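Local coordinates for CBS domain protein (Bacillus anthracis, PDB 3LQN) that is of unknown function but, with its tandem CBS domains, may sense adenine nucleotides or related ligands, as many relatives do, at residues L100-S105 against Y127-L132; D104-A109 against R135-L140. All blocks are in the same frame, centred on the assembly; numbering follows the deposited sequence.

Interaction 1: L100-S105 against Y127-L132; sequences LKLEDS and YFEGIL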
# COMPACT_ATOMS: atom_id res chain seq x y z
N LEU A 100 -6.46 -0.71 -17.14
CA LEU A 100 -5.74 -0.39 -18.37
C LEU A 100 -5.78 -1.61 -19.28
O LEU A 100 -5.91 -2.71 -18.80
CB LEU A 100 -4.30 0.01 -18.09
CG LEU A 100 -4.23 1.36 -17.37
CD1 LEU A 100 -2.82 1.68 -17.08
CD2 LEU A 100 -4.84 2.48 -18.20
N LYS A 101 -5.69 -1.38 -20.58
CA LYS A 101 -5.56 -2.47 -21.57
C LYS A 101 -4.08 -2.85 -21.69
O LYS A 101 -3.18 -2.05 -21.39
CB LYS A 101 -6.01 -1.96 -22.94
CG LYS A 101 -7.38 -1.34 -22.99
CD LYS A 101 -7.99 -1.61 -24.37
CE LYS A 101 -8.16 -3.11 -24.58
NZ LYS A 101 -7.99 -3.57 -26.00
N LEU A 102 -3.83 -4.05 -22.16
CA LEU A 102 -2.47 -4.53 -22.35
C LEU A 102 -1.64 -3.59 -23.19
O LEU A 102 -0.44 -3.48 -22.97
CB LEU A 102 -2.53 -5.88 -23.09
CG LEU A 102 -3.24 -7.03 -22.41
CD1 LEU A 102 -3.61 -8.07 -23.47
CD2 LEU A 102 -2.32 -7.61 -21.34
N GLU A 103 -2.26 -2.97 -24.20
CA GLU A 103 -1.53 -2.11 -25.11
C GLU A 103 -1.48 -0.65 -24.69
O GLU A 103 -0.90 0.17 -25.40
CB GLU A 103 -2.04 -2.23 -26.57
CG GLU A 103 -3.46 -1.76 -26.78
CD GLU A 103 -4.45 -2.89 -26.64
OE1 GLU A 103 -4.31 -3.70 -25.71
OE2 GLU A 103 -5.37 -2.99 -27.48
N ASP A 104 -2.06 -0.30 -23.54
CA ASP A 104 -1.96 1.10 -23.10
C ASP A 104 -0.50 1.54 -22.84
O ASP A 104 0.35 0.73 -22.46
CB ASP A 104 -2.81 1.36 -21.83
CG ASP A 104 -4.26 1.71 -22.17
OD1 ASP A 104 -4.51 2.28 -23.26
OD2 ASP A 104 -5.14 1.45 -21.33
N SER A 105 -0.25 2.84 -23.01
CA SER A 105 1.09 3.39 -22.92
C SER A 105 1.67 3.53 -21.51
O SER A 105 0.95 3.61 -20.49
CB SER A 105 1.13 4.76 -23.61
OG SER A 105 0.50 5.74 -22.79
N TYR A 127 -11.21 -9.80 -19.88
CA TYR A 127 -10.59 -10.84 -19.08
C TYR A 127 -9.50 -10.15 -18.29
O TYR A 127 -8.78 -9.30 -18.83
CB TYR A 127 -9.96 -11.96 -19.94
CG TYR A 127 -11.02 -12.80 -20.68
CD1 TYR A 127 -11.76 -13.79 -20.02
CD2 TYR A 127 -11.28 -12.58 -22.03
CE1 TYR A 127 -12.75 -14.53 -20.70
CE2 TYR A 127 -12.26 -13.31 -22.70
CZ TYR A 127 -12.98 -14.28 -22.04
OH TYR A 127 -13.93 -14.99 -22.75
N PHE A 128 -9.32 -10.58 -17.05
CA PHE A 128 -8.23 -10.08 -16.21
C PHE A 128 -6.89 -10.66 -16.70
O PHE A 128 -6.78 -11.86 -16.88
CB PHE A 128 -8.53 -10.52 -14.77
CG PHE A 128 -7.44 -10.23 -13.81
CD1 PHE A 128 -7.04 -8.91 -13.57
CD2 PHE A 128 -6.74 -11.25 -13.21
CE1 PHE A 128 -6.00 -8.63 -12.66
CE2 PHE A 128 -5.69 -10.98 -12.34
CZ PHE A 128 -5.33 -9.67 -12.07
N GLU A 129 -5.88 -9.80 -16.86
CA GLU A 129 -4.60 -10.17 -17.48
C GLU A 129 -3.39 -9.98 -16.58
O GLU A 129 -2.32 -10.56 -16.81
CB GLU A 129 -4.40 -9.31 -18.75
CG GLU A 129 -5.41 -9.67 -19.81
CD GLU A 129 -5.29 -11.13 -20.26
OE1 GLU A 129 -6.33 -11.77 -20.60
OE2 GLU A 129 -4.15 -11.65 -20.27
N GLY A 130 -3.55 -9.13 -15.58
CA GLY A 130 -2.50 -8.83 -14.63
C GLY A 130 -2.72 -7.55 -13.83
O GLY A 130 -3.74 -6.86 -13.95
N ILE A 131 -1.71 -7.18 -13.05
CA ILE A 131 -1.82 -5.93 -12.28
C ILE A 131 -0.57 -5.10 -12.52
O ILE A 131 0.54 -5.64 -12.73
CB ILE A 131 -2.05 -6.20 -10.77
CG1 ILE A 131 -0.84 -6.88 -10.15
CG2 ILE A 131 -3.30 -7.03 -10.55
CD1 ILE A 131 -0.68 -6.53 -8.66
N LEU A 132 -0.72 -3.78 -12.50
CA LEU A 132 0.42 -2.90 -12.72
C LEU A 132 0.61 -2.03 -11.48
O LEU A 132 -0.25 -1.22 -11.15
CB LEU A 132 0.22 -2.07 -13.98
CG LEU A 132 1.14 -0.94 -14.42
CD1 LEU A 132 2.40 -1.46 -15.07
CD2 LEU A 132 0.35 -0.16 -15.38
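L100 and L132 meet through single methyl groups, CD1 of L100 lying 4.0 Å from CD2 of L132 in the conformer described, and they form the buried end of a contact between two strands that are not neighbours. Strand 118-122 runs between them in the sheet, so the side chains span its width on one face. They differ in their first torsion: L132 holds CG anti to its own N (chi1 173°), whereas L100 sets CG beside N, and the two branched ends meet at an angle. V17 and L20 of helix 17-20, with A109 of helix 106-115, cover this pair and make it part of the hydrophobic core.

The outer end is different. There, in the E129 conformer described, L102 CD2 rests 3.7 Å from E129 CB, on the aliphatic root of the glutamate. E129 bends at chi2, and its carboxylate takes no part in the touch. Both residues are partly exposed, and N123 flanks them.

Polar interactions instead shape segment 100-105 itself. A type I turn from K101 to D104 is closed by D104 N to K101 O at 3.0 Å. It is braced by K101 N, which reaches D104 OD2 at 3.0 Å from above the carboxylate plane, while a salt bridge joins K101 NZ to E103 OE2. In the other segment, E129 and G130 both face A121 in a classic beta bulge, where the backbone angles of G130 themselves call for glycine. The leucine pair under helices 17-20 and 106-115 exemplifies a CBS mixed sheet packing one face against helices.

Interaction 2: D104-A109 against R135-L140; sequences DSFAKA and RAILKL. With SO4 (sulfate ion), chain G; SO4 (sulfate ion), chain D.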
# COMPACT_ATOMS: atom_id res chain seq x y z
N ASP A 104 -2.06 -0.30 -23.54
CA ASP A 104 -1.96 1.10 -23.10
C ASP A 104 -0.50 1.54 -22.84
O ASP A 104 0.35 0.73 -22.46
CB ASP A 104 -2.81 1.36 -21.83
CG ASP A 104 -4.26 1.71 -22.17
OD1 ASP A 104 -4.51 2.28 -23.26
OD2 ASP A 104 -5.14 1.45 -21.33
N SER A 105 -0.25 2.84 -23.01
CA SER A 105 1.09 3.39 -22.92
C SER A 105 1.67 3.53 -21.51
O SER A 105 0.95 3.61 -20.49
CB SER A 105 1.13 4.76 -23.61
OG SER A 105 0.50 5.74 -22.79
N PHE A 106 3.00 3.60 -21.46
CA PHE A 106 3.67 3.87 -20.20
C PHE A 106 3.19 5.22 -19.61
O PHE A 106 2.92 5.34 -18.43
CB PHE A 106 5.18 3.88 -20.38
CG PHE A 106 5.90 4.30 -19.14
CD1 PHE A 106 6.19 3.37 -18.15
CD2 PHE A 106 6.23 5.64 -18.92
CE1 PHE A 106 6.81 3.76 -16.99
CE2 PHE A 106 6.87 6.03 -17.77
CZ PHE A 106 7.16 5.09 -16.80
N ALA A 107 3.06 6.22 -20.47
CA ALA A 107 2.57 7.52 -20.06
C ALA A 107 1.22 7.42 -19.34
O ALA A 107 1.00 8.09 -18.32
CB ALA A 107 2.45 8.42 -21.28
N LYS A 108 0.32 6.63 -19.90
CA LYS A 108 -1.02 6.49 -19.35
C LYS A 108 -0.99 5.81 -17.98
O LYS A 108 -1.71 6.21 -17.04
CB LYS A 108 -1.90 5.72 -20.32
CG LYS A 108 -3.36 5.61 -19.92
CD LYS A 108 -4.19 5.13 -21.10
CE LYS A 108 -5.68 5.27 -20.86
NZ LYS A 108 -6.44 5.24 -22.15
N ALA A 109 -0.13 4.81 -17.86
CA ALA A 109 0.03 4.10 -16.58
C ALA A 109 0.66 4.98 -15.53
O ALA A 109 0.17 5.05 -14.41
CB ALA A 109 0.86 2.83 -16.76
N ARG A 135 5.58 0.22 -8.06
CA ARG A 135 7.00 -0.11 -8.09
C ARG A 135 7.54 -0.23 -9.50
O ARG A 135 8.57 0.34 -9.82
CB ARG A 135 7.30 -1.37 -7.29
CG ARG A 135 8.75 -1.77 -7.39
CD ARG A 135 9.08 -2.88 -6.41
NE ARG A 135 10.52 -3.10 -6.37
CZ ARG A 135 11.19 -3.81 -7.27
NH1 ARG A 135 10.56 -4.37 -8.30
NH2 ARG A 135 12.50 -3.96 -7.15
N ALA A 136 6.83 -0.96 -10.37
CA ALA A 136 7.27 -1.14 -11.72
C ALA A 136 7.46 0.22 -12.43
O ALA A 136 8.45 0.44 -13.12
CB ALA A 136 6.27 -2.08 -12.51
N ILE A 137 6.51 1.13 -12.27
CA ILE A 137 6.70 2.46 -12.87
C ILE A 137 7.93 3.20 -12.31
O ILE A 137 8.69 3.86 -13.05
CB ILE A 137 5.41 3.31 -12.77
CG1 ILE A 137 4.44 2.91 -13.88
CG2 ILE A 137 5.74 4.76 -12.97
CD1 ILE A 137 3.63 1.71 -13.60
N LEU A 138 8.14 3.07 -11.01
CA LEU A 138 9.20 3.79 -10.32
C LEU A 138 10.55 3.17 -10.63
O LEU A 138 11.56 3.86 -10.73
CB LEU A 138 8.97 3.81 -8.80
CG LEU A 138 7.88 4.76 -8.29
CD1 LEU A 138 7.30 4.27 -6.93
CD2 LEU A 138 8.36 6.17 -8.19
N LYS A 139 10.57 1.86 -10.80
CA LYS A 139 11.82 1.16 -11.01
C LYS A 139 12.33 1.60 -12.38
O LYS A 139 13.51 1.91 -12.56
CB LYS A 139 11.57 -0.34 -10.89
CG LYS A 139 12.81 -1.19 -10.94
CD LYS A 139 12.44 -2.66 -11.02
CE LYS A 139 13.19 -3.32 -12.18
NZ LYS A 139 12.58 -4.63 -12.57
N LEU A 140 11.42 1.68 -13.34
CA LEU A 140 11.73 2.16 -14.67
C LEU A 140 12.17 3.63 -14.67
O LEU A 140 13.10 3.98 -15.38
CB LEU A 140 10.52 1.96 -15.59
CG LEU A 140 10.80 2.28 -17.05
CD1 LEU A 140 12.07 1.59 -17.48
CD2 LEU A 140 9.65 1.83 -17.91
S SO4 G . 13.64 -6.17 -9.81
O1 SO4 G . 13.96 -6.08 -11.23
O2 SO4 G . 13.96 -7.51 -9.34
O3 SO4 G . 14.43 -5.20 -9.06
O4 SO4 G . 12.21 -5.91 -9.61
S SO4 D . 6.75 -5.27 -9.58
O1 SO4 D . 6.08 -5.24 -10.88
O2 SO4 D . 7.24 -6.63 -9.33
O3 SO4 D . 7.91 -4.37 -9.61
O4 SO4 D . 5.79 -4.89 -8.55
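The F106 ring meets L140 and I137, making the largest single contribution to the contact between 104-109 and 135-140. Its CE1 lies 3.6 Å from L140 CD2 and 4.0 Å from I137 CG1, both meeting the ring obliquely. With CG anti to the backbone N (chi1 174°), the ring extends across to the second helix, although the first bond of the side chain does not aim there. The F106 and L140 side chains run antiparallel alongside one another. One turn further along, A109 CB approaches I137 CD1 at 4.3 Å, a small side chain facing a branched one. L20 of helix 17-20 touches F106, I137 and L140, and F12 stacks on the F106 ring.

A capping hydrogen bond marks the start of the first helix: OG of S105, the N-cap, accepts from K108 N at 3.0 Å.

Ionic interactions lie along the other flank of helix 134-144, where two sulfates, probably from the crystallisation liquor, are bound. In the conformer described, the extended R135 presents the edge of its guanidinium to both. NH1 donates to O4 of the chain G sulfate at 2.6 Å and to O3 of the chain D sulfate at 3.0 Å, while NH2 reaches O3 of the former, also at 3.0 Å. K139 lies beside the chain G ion too. R135 NE turns to D115 of the second subunit in a salt bridge, so the arginine joins the anions to the dimer interface. The apolar part is the pairing of the two helices of a CBS beta-alpha-beta-beta-alpha unit.

Helix 17-20 comes early in the chain and later covers parts of both contacts; much further on, strand 99-101 opens the part described. The two contacts share D104, the last residue of the turn, and S105, the N-cap of helix 106-115. Interaction 1 closes a loop from L100 and L102 through helix 106-115 and strand 118-122 to strand 128-133. Interaction 2 starts slightly later and ends later, at helix 134-144, so the two loops cross and neither encloses the other. They also meet where L100 and, in the conformer described, L132 pack on A109, joining the sheet layer to the helix layer within one CBS domain.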